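Local coordinates for ABC transporter substrate-binding protein (Rhizobium radiobacter, PDB 6TFQ), which probably captures solutes for uptake by an ABC transporter of the peptide and nickel type, and is found here holding a sugar conjugate of glutamic acid, at residues V10-V15 against Y201-N206; R131-L136 against A427-T432; H273-A278 against Q350-E355. All coordinates share one frame; numbering follows the deposited sequence.

Interaction 1. Residues V10-V15 against Y201-N206. With GLC (alpha-D-glucopyranose), chain C.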
loop_
_atom_site.group_PDB
_atom_site.type_symbol
_atom_site.label_atom_id
_atom_site.label_comp_id
_atom_site.label_asym_id
_atom_site.label_seq_id
_atom_site.Cartn_x
_atom_site.Cartn_y
_atom_site.Cartn_z
ATOM N N VAL A 10 9.815 10.955 -8.173
ATOM C CA VAL A 10 8.578 10.245 -7.800
ATOM C C VAL A 10 7.316 11.131 -7.908
ATOM O O VAL A 10 7.419 12.357 -7.853
ATOM C CB VAL A 10 8.685 9.561 -6.386
ATOM C CG1 VAL A 10 9.886 8.616 -6.294
ATOM C CG2 VAL A 10 8.704 10.589 -5.250
ATOM N N ALA A 11 6.133 10.495 -8.037
ATOM C CA ALA A 11 4.840 11.197 -8.095
ATOM C C ALA A 11 4.391 11.507 -6.647
ATOM O O ALA A 11 3.543 10.828 -6.085
ATOM C CB ALA A 11 3.804 10.349 -8.834
ATOM N N SER A 12 5.019 12.508 -6.038
ATOM C CA SER A 12 4.766 12.946 -4.669
ATOM C C SER A 12 5.214 14.395 -4.487
ATOM O O SER A 12 6.103 14.855 -5.195
ATOM C CB SER A 12 5.515 12.049 -3.683
ATOM O OG SER A 12 5.258 12.401 -2.334
ATOM N N GLU A 13 4.609 15.097 -3.517
ATOM C CA GLU A 13 4.934 16.481 -3.186
ATOM C C GLU A 13 5.920 16.583 -2.047
ATOM O O GLU A 13 6.649 17.569 -1.962
ATOM C CB GLU A 13 3.658 17.288 -2.818
ATOM C CG GLU A 13 2.682 17.494 -3.971
ATOM C CD GLU A 13 3.120 18.398 -5.112
ATOM O OE1 GLU A 13 4.240 18.957 -5.062
ATOM O OE2 GLU A 13 2.323 18.550 -6.064
ATOM N N ASP A 14 5.925 15.595 -1.139
ATOM C CA ASP A 14 6.749 15.695 0.067
ATOM C C ASP A 14 6.736 14.408 0.870
ATOM O O ASP A 14 5.967 13.494 0.580
ATOM C CB ASP A 14 6.140 16.826 0.969
ATOM C CG ASP A 14 7.122 17.625 1.811
ATOM O OD1 ASP A 14 8.297 17.205 1.928
ATOM O OD2 ASP A 14 6.720 18.663 2.348
ATOM N N VAL A 15 7.566 14.375 1.920
ATOM C CA VAL A 15 7.613 13.333 2.936
ATOM C C VAL A 15 6.542 13.731 3.950
ATOM O O VAL A 15 6.544 14.878 4.408
ATOM C CB VAL A 15 8.948 13.333 3.734
ATOM C CG1 VAL A 15 9.071 12.092 4.610
ATOM C CG2 VAL A 15 10.156 13.507 2.848
ATOM N N TYR A 201 16.342 11.527 -3.718
ATOM C CA TYR A 201 14.947 11.129 -3.896
ATOM C C TYR A 201 14.117 12.412 -4.044
ATOM O O TYR A 201 13.855 13.105 -3.065
ATOM C CB TYR A 201 14.525 10.270 -2.686
ATOM C CG TYR A 201 13.152 9.650 -2.786
ATOM C CD1 TYR A 201 12.018 10.346 -2.363
ATOM C CD2 TYR A 201 12.994 8.325 -3.193
ATOM C CE1 TYR A 201 10.760 9.744 -2.360
ATOM C CE2 TYR A 201 11.743 7.714 -3.197
ATOM C CZ TYR A 201 10.629 8.424 -2.778
ATOM O OH TYR A 201 9.397 7.827 -2.796
ATOM N N ARG A 202 13.720 12.719 -5.280
ATOM C CA ARG A 202 13.083 13.985 -5.643
ATOM C C ARG A 202 11.573 13.940 -5.855
ATOM O O ARG A 202 11.039 13.052 -6.528
ATOM C CB ARG A 202 13.771 14.588 -6.876
ATOM C CG ARG A 202 15.263 14.785 -6.628
ATOM C CD ARG A 202 16.019 15.042 -7.898
ATOM N NE ARG A 202 17.453 15.157 -7.656
ATOM C CZ ARG A 202 18.317 15.681 -8.519
ATOM N NH1 ARG A 202 17.898 16.146 -9.689
ATOM N NH2 ARG A 202 19.602 15.751 -8.217
ATOM N N PHE A 203 10.905 14.934 -5.245
ATOM C CA PHE A 203 9.452 15.145 -5.295
ATOM C C PHE A 203 9.114 15.884 -6.583
ATOM O O PHE A 203 9.374 17.070 -6.692
ATOM C CB PHE A 203 8.970 15.908 -4.032
ATOM C CG PHE A 203 9.256 15.101 -2.788
ATOM C CD1 PHE A 203 8.698 13.835 -2.617
ATOM C CD2 PHE A 203 10.119 15.586 -1.806
ATOM C CE1 PHE A 203 9.013 13.055 -1.497
ATOM C CE2 PHE A 203 10.432 14.806 -0.684
ATOM C CZ PHE A 203 9.884 13.539 -0.546
ATOM N N LEU A 204 8.632 15.139 -7.589
ATOM C CA LEU A 204 8.307 15.652 -8.915
ATOM C C LEU A 204 6.923 15.151 -9.344
ATOM O O LEU A 204 6.806 14.330 -10.256
ATOM C CB LEU A 204 9.410 15.256 -9.928
ATOM C CG LEU A 204 10.801 15.879 -9.727
ATOM C CD1 LEU A 204 11.806 15.246 -10.670
ATOM C CD2 LEU A 204 10.770 17.433 -9.927
ATOM N N ASN A 205 5.880 15.651 -8.659
ATOM C CA ASN A 205 4.488 15.266 -8.866
ATOM C C ASN A 205 3.987 15.431 -10.306
ATOM O O ASN A 205 3.378 14.503 -10.850
ATOM C CB ASN A 205 3.551 16.001 -7.886
ATOM C CG ASN A 205 2.253 15.243 -7.705
ATOM O OD1 ASN A 205 2.254 14.073 -7.320
ATOM N ND2 ASN A 205 1.116 15.868 -8.019
ATOM N N ASN A 206 4.256 16.589 -10.914
ATOM C CA ASN A 206 3.855 16.886 -12.283
ATOM C C ASN A 206 4.538 15.900 -13.253
ATOM O O ASN A 206 5.773 15.839 -13.296
ATOM C CB ASN A 206 4.156 18.341 -12.623
ATOM C CG ASN A 206 3.687 18.702 -14.004
ATOM O OD1 ASN A 206 4.366 18.441 -15.001
ATOM N ND2 ASN A 206 2.512 19.294 -14.095
HETATM C C1 GLC C . 1.911 19.400 -10.119
HETATM C C2 GLC C . 3.020 20.231 -9.459
HETATM C C3 GLC C . 3.197 21.572 -10.164
HETATM C C4 GLC C . 2.443 21.611 -11.490
HETATM C C5 GLC C . 0.953 21.336 -11.275
HETATM C C6 GLC C . 0.195 21.044 -12.554
HETATM O O1 GLC C . 1.581 18.299 -9.348
HETATM O O2 GLC C . 2.769 20.429 -8.073
HETATM O O3 GLC C . 4.582 21.825 -10.384
HETATM O O4 GLC C . 2.619 22.881 -12.106
HETATM O O5 GLC C . 0.760 20.206 -10.399
HETATM O O6 GLC C . -1.107 20.524 -12.305
HETATM O O HOH W 1 6.295 18.024 -6.897
#

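Interaction 2. Residues R131-L136 against A427-T432. With SO4 (sulfate ion), chain G.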
loop_
_atom_site.group_PDB
_atom_site.type_symbol
_atom_site.label_atom_id
_atom_site.label_comp_id
_atom_site.label_asym_id
_atom_site.label_seq_id
_atom_site.Cartn_x
_atom_site.Cartn_y
_atom_site.Cartn_z
ATOM N N ARG A 131 -5.340 -17.739 16.136
ATOM C CA ARG A 131 -4.585 -17.957 14.898
ATOM C C ARG A 131 -4.748 -16.789 13.934
ATOM O O ARG A 131 -5.804 -16.158 13.896
ATOM C CB ARG A 131 -5.023 -19.265 14.207
ATOM C CG ARG A 131 -4.494 -20.522 14.878
ATOM C CD ARG A 131 -5.111 -21.781 14.289
ATOM N NE ARG A 131 -4.117 -22.581 13.567
ATOM C CZ ARG A 131 -3.739 -23.813 13.902
ATOM N NH1 ARG A 131 -4.278 -24.420 14.952
ATOM N NH2 ARG A 131 -2.829 -24.453 13.180
ATOM N N VAL A 132 -3.683 -16.482 13.193
ATOM C CA VAL A 132 -3.672 -15.470 12.130
ATOM C C VAL A 132 -3.411 -16.223 10.820
ATOM O O VAL A 132 -2.710 -17.239 10.866
ATOM C CB VAL A 132 -2.677 -14.283 12.319
ATOM C CG1 VAL A 132 -3.098 -13.375 13.463
ATOM C CG2 VAL A 132 -1.232 -14.750 12.480
ATOM N N PRO A 133 -3.946 -15.764 9.651
ATOM C CA PRO A 133 -3.661 -16.479 8.390
ATOM C C PRO A 133 -2.157 -16.689 8.149
ATOM O O PRO A 133 -1.755 -17.783 7.754
ATOM C CB PRO A 133 -4.307 -15.591 7.319
ATOM C CG PRO A 133 -5.360 -14.812 8.050
ATOM C CD PRO A 133 -4.802 -14.575 9.421
ATOM N N SER A 134 -1.327 -15.671 8.450
ATOM C CA SER A 134 0.130 -15.757 8.317
ATOM C C SER A 134 0.809 -14.820 9.288
ATOM O O SER A 134 0.726 -13.608 9.123
ATOM C CB SER A 134 0.582 -15.443 6.889
ATOM O OG SER A 134 1.993 -15.546 6.763
ATOM N N LEU A 135 1.480 -15.371 10.311
ATOM C CA LEU A 135 2.192 -14.526 11.261
ATOM C C LEU A 135 3.456 -13.893 10.637
ATOM O O LEU A 135 3.794 -12.741 10.950
ATOM C CB LEU A 135 2.536 -15.266 12.565
ATOM C CG LEU A 135 3.286 -14.334 13.511
ATOM C CD1 LEU A 135 2.400 -13.586 14.465
ATOM C CD2 LEU A 135 4.536 -14.893 13.993
ATOM N N LEU A 136 4.145 -14.650 9.760
ATOM C CA LEU A 136 5.349 -14.172 9.079
ATOM C C LEU A 136 5.082 -12.924 8.231
ATOM O O LEU A 136 5.927 -12.032 8.196
ATOM C CB LEU A 136 6.033 -15.290 8.280
ATOM C CG LEU A 136 6.612 -16.473 9.100
ATOM C CD1 LEU A 136 7.256 -17.503 8.180
ATOM C CD2 LEU A 136 7.626 -16.003 10.160
ATOM N N ALA A 427 -14.705 -15.194 10.934
ATOM C CA ALA A 427 -14.692 -16.660 10.859
ATOM C C ALA A 427 -13.588 -17.172 9.942
ATOM O O ALA A 427 -12.907 -18.128 10.304
ATOM C CB ALA A 427 -16.051 -17.193 10.411
ATOM N N ALA A 428 -13.381 -16.526 8.779
ATOM C CA ALA A 428 -12.337 -16.921 7.821
ATOM C C ALA A 428 -10.924 -16.783 8.398
ATOM O O ALA A 428 -10.044 -17.596 8.088
ATOM C CB ALA A 428 -12.455 -16.101 6.545
ATOM N N ARG A 429 -10.731 -15.752 9.243
ATOM C CA ARG A 429 -9.472 -15.388 9.899
ATOM C C ARG A 429 -8.829 -16.544 10.697
ATOM O O ARG A 429 -7.606 -16.724 10.647
ATOM C CB ARG A 429 -9.708 -14.165 10.808
ATOM C CG ARG A 429 -8.523 -13.255 10.940
ATOM C CD ARG A 429 -8.866 -12.081 11.836
ATOM N NE ARG A 429 -9.528 -10.995 11.110
ATOM C CZ ARG A 429 -10.330 -10.093 11.672
ATOM N NH1 ARG A 429 -10.591 -10.143 12.976
ATOM N NH2 ARG A 429 -10.892 -9.145 10.935
ATOM N N THR A 430 -9.651 -17.323 11.411
ATOM C CA THR A 430 -9.187 -18.441 12.242
ATOM C C THR A 430 -9.501 -19.843 11.639
ATOM O O THR A 430 -9.102 -20.854 12.224
ATOM C CB THR A 430 -9.707 -18.300 13.683
ATOM O OG1 THR A 430 -11.135 -18.278 13.662
ATOM C CG2 THR A 430 -9.164 -17.052 14.383
ATOM N N GLU A 431 -10.180 -19.892 10.459
ATOM C CA GLU A 431 -10.538 -21.127 9.737
ATOM C C GLU A 431 -9.279 -21.794 9.194
ATOM O O GLU A 431 -8.486 -21.179 8.485
ATOM C CB GLU A 431 -11.595 -20.865 8.637
ATOM C CG GLU A 431 -12.194 -22.111 7.993
ATOM C CD GLU A 431 -12.970 -23.046 8.906
ATOM O OE1 GLU A 431 -14.070 -22.663 9.370
ATOM O OE2 GLU A 431 -12.473 -24.168 9.154
ATOM N N THR A 432 -9.108 -23.059 9.562
ATOM C CA THR A 432 -7.942 -23.917 9.306
ATOM C C THR A 432 -7.771 -24.436 7.858
ATOM O O THR A 432 -6.700 -24.225 7.283
ATOM C CB THR A 432 -7.968 -25.083 10.293
ATOM O OG1 THR A 432 -9.186 -25.808 10.096
ATOM C CG2 THR A 432 -7.863 -24.615 11.754
HETATM S S SO4 G . -7.388 -25.351 16.351
HETATM O O1 SO4 G . -7.176 -24.029 15.769
HETATM O O2 SO4 G . -6.975 -26.375 15.392
HETATM O O3 SO4 G . -8.806 -25.518 16.664
HETATM O O4 SO4 G . -6.597 -25.480 17.574
#

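Interaction 3. Residues H273-A278 against Q350-E355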
loop_
_atom_site.group_PDB
_atom_site.type_symbol
_atom_site.label_atom_id
_atom_site.label_comp_id
_atom_site.label_asym_id
_atom_site.label_seq_id
_atom_site.Cartn_x
_atom_site.Cartn_y
_atom_site.Cartn_z
ATOM N N HIS A 273 -23.760 0.715 -11.882
ATOM C CA HIS A 273 -24.206 0.417 -13.240
ATOM C C HIS A 273 -23.730 1.444 -14.304
ATOM O O HIS A 273 -23.905 1.190 -15.486
ATOM C CB HIS A 273 -25.736 0.232 -13.284
ATOM C CG HIS A 273 -26.225 -1.075 -12.726
ATOM N ND1 HIS A 273 -25.817 -2.289 -13.257
ATOM C CD2 HIS A 273 -27.105 -1.316 -11.729
ATOM C CE1 HIS A 273 -26.433 -3.223 -12.555
ATOM N NE2 HIS A 273 -27.222 -2.689 -11.626
ATOM N N THR A 274 -23.135 2.590 -13.907
ATOM C CA THR A 274 -22.704 3.588 -14.912
ATOM C C THR A 274 -21.170 3.831 -14.890
ATOM O O THR A 274 -20.649 4.710 -15.575
ATOM C CB THR A 274 -23.527 4.884 -14.848
ATOM O OG1 THR A 274 -23.214 5.659 -16.012
ATOM C CG2 THR A 274 -23.321 5.684 -13.541
ATOM N N VAL A 275 -20.465 3.017 -14.143
ATOM C CA VAL A 275 -19.018 3.003 -14.138
ATOM C C VAL A 275 -18.705 1.863 -15.147
ATOM O O VAL A 275 -19.449 0.883 -15.213
ATOM C CB VAL A 275 -18.523 2.716 -12.696
ATOM C CG1 VAL A 275 -17.284 1.842 -12.675
ATOM C CG2 VAL A 275 -18.319 4.008 -11.906
ATOM N N ASN A 276 -17.659 2.021 -15.959
ATOM C CA ASN A 276 -17.263 1.002 -16.922
ATOM C C ASN A 276 -15.788 0.633 -16.745
ATOM O O ASN A 276 -14.927 1.182 -17.438
ATOM C CB ASN A 276 -17.586 1.446 -18.351
ATOM C CG ASN A 276 -17.650 0.304 -19.353
ATOM O OD1 ASN A 276 -17.018 -0.746 -19.206
ATOM N ND2 ASN A 276 -18.395 0.510 -20.413
ATOM N N ALA A 277 -15.513 -0.318 -15.817
ATOM C CA ALA A 277 -14.169 -0.796 -15.482
ATOM C C ALA A 277 -13.425 -1.392 -16.688
ATOM O O ALA A 277 -12.234 -1.123 -16.851
ATOM C CB ALA A 277 -14.225 -1.789 -14.330
ATOM N N ALA A 278 -14.136 -2.168 -17.538
ATOM C CA ALA A 278 -13.579 -2.786 -18.750
ATOM C C ALA A 278 -13.101 -1.695 -19.724
ATOM O O ALA A 278 -12.013 -1.824 -20.284
ATOM C CB ALA A 278 -14.614 -3.696 -19.419
ATOM N N GLN A 350 -15.725 10.603 -13.893
ATOM C CA GLN A 350 -16.594 11.769 -14.066
ATOM C C GLN A 350 -17.308 11.751 -15.450
ATOM O O GLN A 350 -18.521 11.932 -15.502
ATOM C CB GLN A 350 -15.778 13.051 -13.826
ATOM C CG GLN A 350 -16.513 14.364 -14.109
ATOM C CD GLN A 350 -15.557 15.519 -13.975
ATOM O OE1 GLN A 350 -14.597 15.646 -14.725
ATOM N NE2 GLN A 350 -15.800 16.389 -13.017
ATOM N N ALA A 351 -16.567 11.476 -16.548
ATOM C CA ALA A 351 -17.138 11.377 -17.898
ATOM C C ALA A 351 -18.125 10.183 -18.024
ATOM O O ALA A 351 -19.220 10.345 -18.569
ATOM C CB ALA A 351 -16.027 11.261 -18.936
ATOM N N GLN A 352 -17.746 9.014 -17.471
ATOM C CA GLN A 352 -18.529 7.769 -17.497
ATOM C C GLN A 352 -19.874 7.828 -16.765
ATOM O O GLN A 352 -20.886 7.382 -17.308
ATOM C CB GLN A 352 -17.717 6.596 -16.928
ATOM C CG GLN A 352 -16.640 6.045 -17.851
ATOM C CD GLN A 352 -15.999 4.791 -17.313
ATOM O OE1 GLN A 352 -16.176 4.391 -16.150
ATOM N NE2 GLN A 352 -15.227 4.132 -18.159
ATOM N N VAL A 353 -19.875 8.350 -15.526
ATOM C CA VAL A 353 -21.051 8.369 -14.647
ATOM C C VAL A 353 -22.128 9.380 -15.094
ATOM O O VAL A 353 -23.281 9.255 -14.673
ATOM C CB VAL A 353 -20.674 8.505 -13.149
ATOM C CG1 VAL A 353 -19.732 7.365 -12.740
ATOM C CG2 VAL A 353 -20.073 9.881 -12.815
ATOM N N ALA A 354 -21.771 10.324 -15.989
ATOM C CA ALA A 354 -22.708 11.289 -16.564
ATOM C C ALA A 354 -23.735 10.540 -17.451
ATOM O O ALA A 354 -24.896 10.957 -17.533
ATOM C CB ALA A 354 -21.954 12.343 -17.368
ATOM N N GLU A 355 -23.312 9.412 -18.063
ATOM C CA GLU A 355 -24.161 8.543 -18.884
ATOM C C GLU A 355 -25.375 8.015 -18.081
ATOM O O GLU A 355 -26.490 7.975 -18.611
ATOM C CB GLU A 355 -23.336 7.374 -19.466
ATOM C CG GLU A 355 -23.947 6.716 -20.698
ATOM C CD GLU A 355 -24.023 7.575 -21.946
ATOM O OE1 GLU A 355 -22.988 8.153 -22.351
ATOM O OE2 GLU A 355 -25.131 7.672 -22.518
#

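Interaction 1. Residues V10-V15 against Y201-N206
The ring of F203 lies beneath the backbone of D14, whose CA sits 3.6 Å from the ring centroid and almost on the ring normal, a CH-pi contact made over one face. V15 adds a methyl from another direction: its CG2 meets F203 CZ at 3.4 Å. With chi1 at -62°, the CG of F203 stands beside its own N and opposite its carbonyl carbon, and this rotation turns the ring under the 12-15 loop. Phenylalanine suits the place, because its flat apolar face can take the CA-H of D14 while its far end meets the V15 methyl. Next to it V10 packs on the Y201 ring, its CG1 3.6 Å from CZ of Y201, whose hydroxyl is bonded to S27 of helix 26-35. This is the tight part of the contact, also covered by V181 of strand 180-185.

The other end is polar, and E13 there is only partly buried. The E13 side chain, bent at chi2, crosses that of N205 at about a right angle, with carboxylate and amide planes 44° apart. Together they hold a glucose: O2 of the sugar donates to E13 OE2 (2.8 Å), while N205 ND2 donates to its O1 (2.8 Å). N205 ND2 also bonds Q338 O, which helps to fix the amide. A water joins E13 OE1 to N205 N, and more weakly to F203 O.

Beneath both parts runs backbone pairing. V10 N donates to R202 O (2.9 Å), and L204 N returns a bond to V10 O (3.0 Å); just past it, A11 makes an inverse gamma turn that takes the chain off the sheet. Pairing of this kind, strand 5-10 parallel to strand 198-203, belongs to the mixed sheet of a periplasmic binding protein fold.

Interaction 2. Residues R131-L136 against A427-T432
T430 brings its CG2 methyl to 3.5 Å from the carbonyl oxygen R131 O, while the neighbouring R429 O lies 3.7 Å from CD of P133. These are the nearest approaches of a small surface contact, made by van der Waals touch alone. A proline suits the spot: lacking an N-H, it offers the R429 carbonyl only CH groups, and its ring keeps the loop stiff where it passes the helix.

The pieces joined belong to different parts of the fold. Residues 131-136 follow strand 123-128 of the four-stranded antiparallel sheet, which probably corresponds to the additional domain of the larger peptide-binding relatives, and lead into a short helix for which S134 is the N-cap; its OG bonds A137 N weakly. Helix 422-430 runs toward helix 434-451, against which A428 packs on L440 and W441.

The R131 side chain can be traced outward. CB passes T430 at slightly longer than contact range, and CG lies farther out. CD comes nearest to the second segment, at 4.6 Å from T430 O, and already lies 3.4 Å from O1 of a bound sulfate. Here the chain bends, chi3 being 113°, which carries NE and CZ past that same oxygen. At the tip, NH1 donates to sulfate O1 (3.0 Å, N-H...O angle 138°), with O4 of the ion near the guanidinium plane at its edge. A long, positively charged arginine at the surface can pick up such an anion, which probably came from the crystallisation liquor. R429 turns its own guanidinium away from R131: NE forms a salt bridge with D393, and NH2 bonds T397 OG1.

Interaction 3. Residues H273-A278 against Q350-E355
Q352 reaches across to N276 and grips its backbone twice with one amide. N276 N donates to Q352 OE1 (2.8 Å, N-H...O angle 169°), a nearly straight bond whose donor nonetheless stands well above the carbonyl plane. In return Q352 NE2 donates to N276 O at 3.1 Å. Glutamine is apt here: it offers a donor and an acceptor side by side, as a neighbouring peptide would, and its chain is long enough to span the gap from the helix. That chain is extended beyond CG (chi2 -173°), which carries the amide out to N276.

Nearer the helix backbone, T274 fits against the main chain at Q352 and V353. Its OG1 makes a weak bond to Q352 O (3.2 Å), and its CG2 packs against V353 CA at 3.7 Å; one branch of the threonine thus makes a weak polar contact, the other an apolar one. V275 completes this layer: its CG2 meets V353 CG1 at 3.7 Å, the two valines lying side by side and pointing the same way.

A second shell holds these groups in place. NE2 of Q352 also donates to Q279 OE1, while N276, as N-cap of helix 277-284, turns its OD1 to Q279 N; one residue of that helix thus steadies both partners. V275 rests on I455 and L457 of strand 454-467, and V353 on F358 and L360 of strand 358-365. The contact therefore joins the end of helix 340-353 to the turn between helices 265-272 and 277-284, with helix 314-323 alongside at T274 and E355.

Overall arrangement
Burial differs most between interactions 2 and 3: interaction 3 is mostly buried, interaction 1 partly so, and interaction 2 lies at the surface. Interaction 1 combines parallel main-chain pairing with packing round an aromatic ring and a polar end that binds a sugar; interaction 3 hangs on a glutamine amide reading a backbone, and interaction 2 has only van der Waals touch between its segments. Interaction 1 lies in the mixed sheet, whereas interaction 3 packs on another of its strands, 454-467, and interaction 2 reaches toward the separate four-stranded sheet. Centres of interactions 1 and 2 are about 37 Å apart, on opposite sides of the chain's centre. Along the chain interaction 3 is nested within interaction 2.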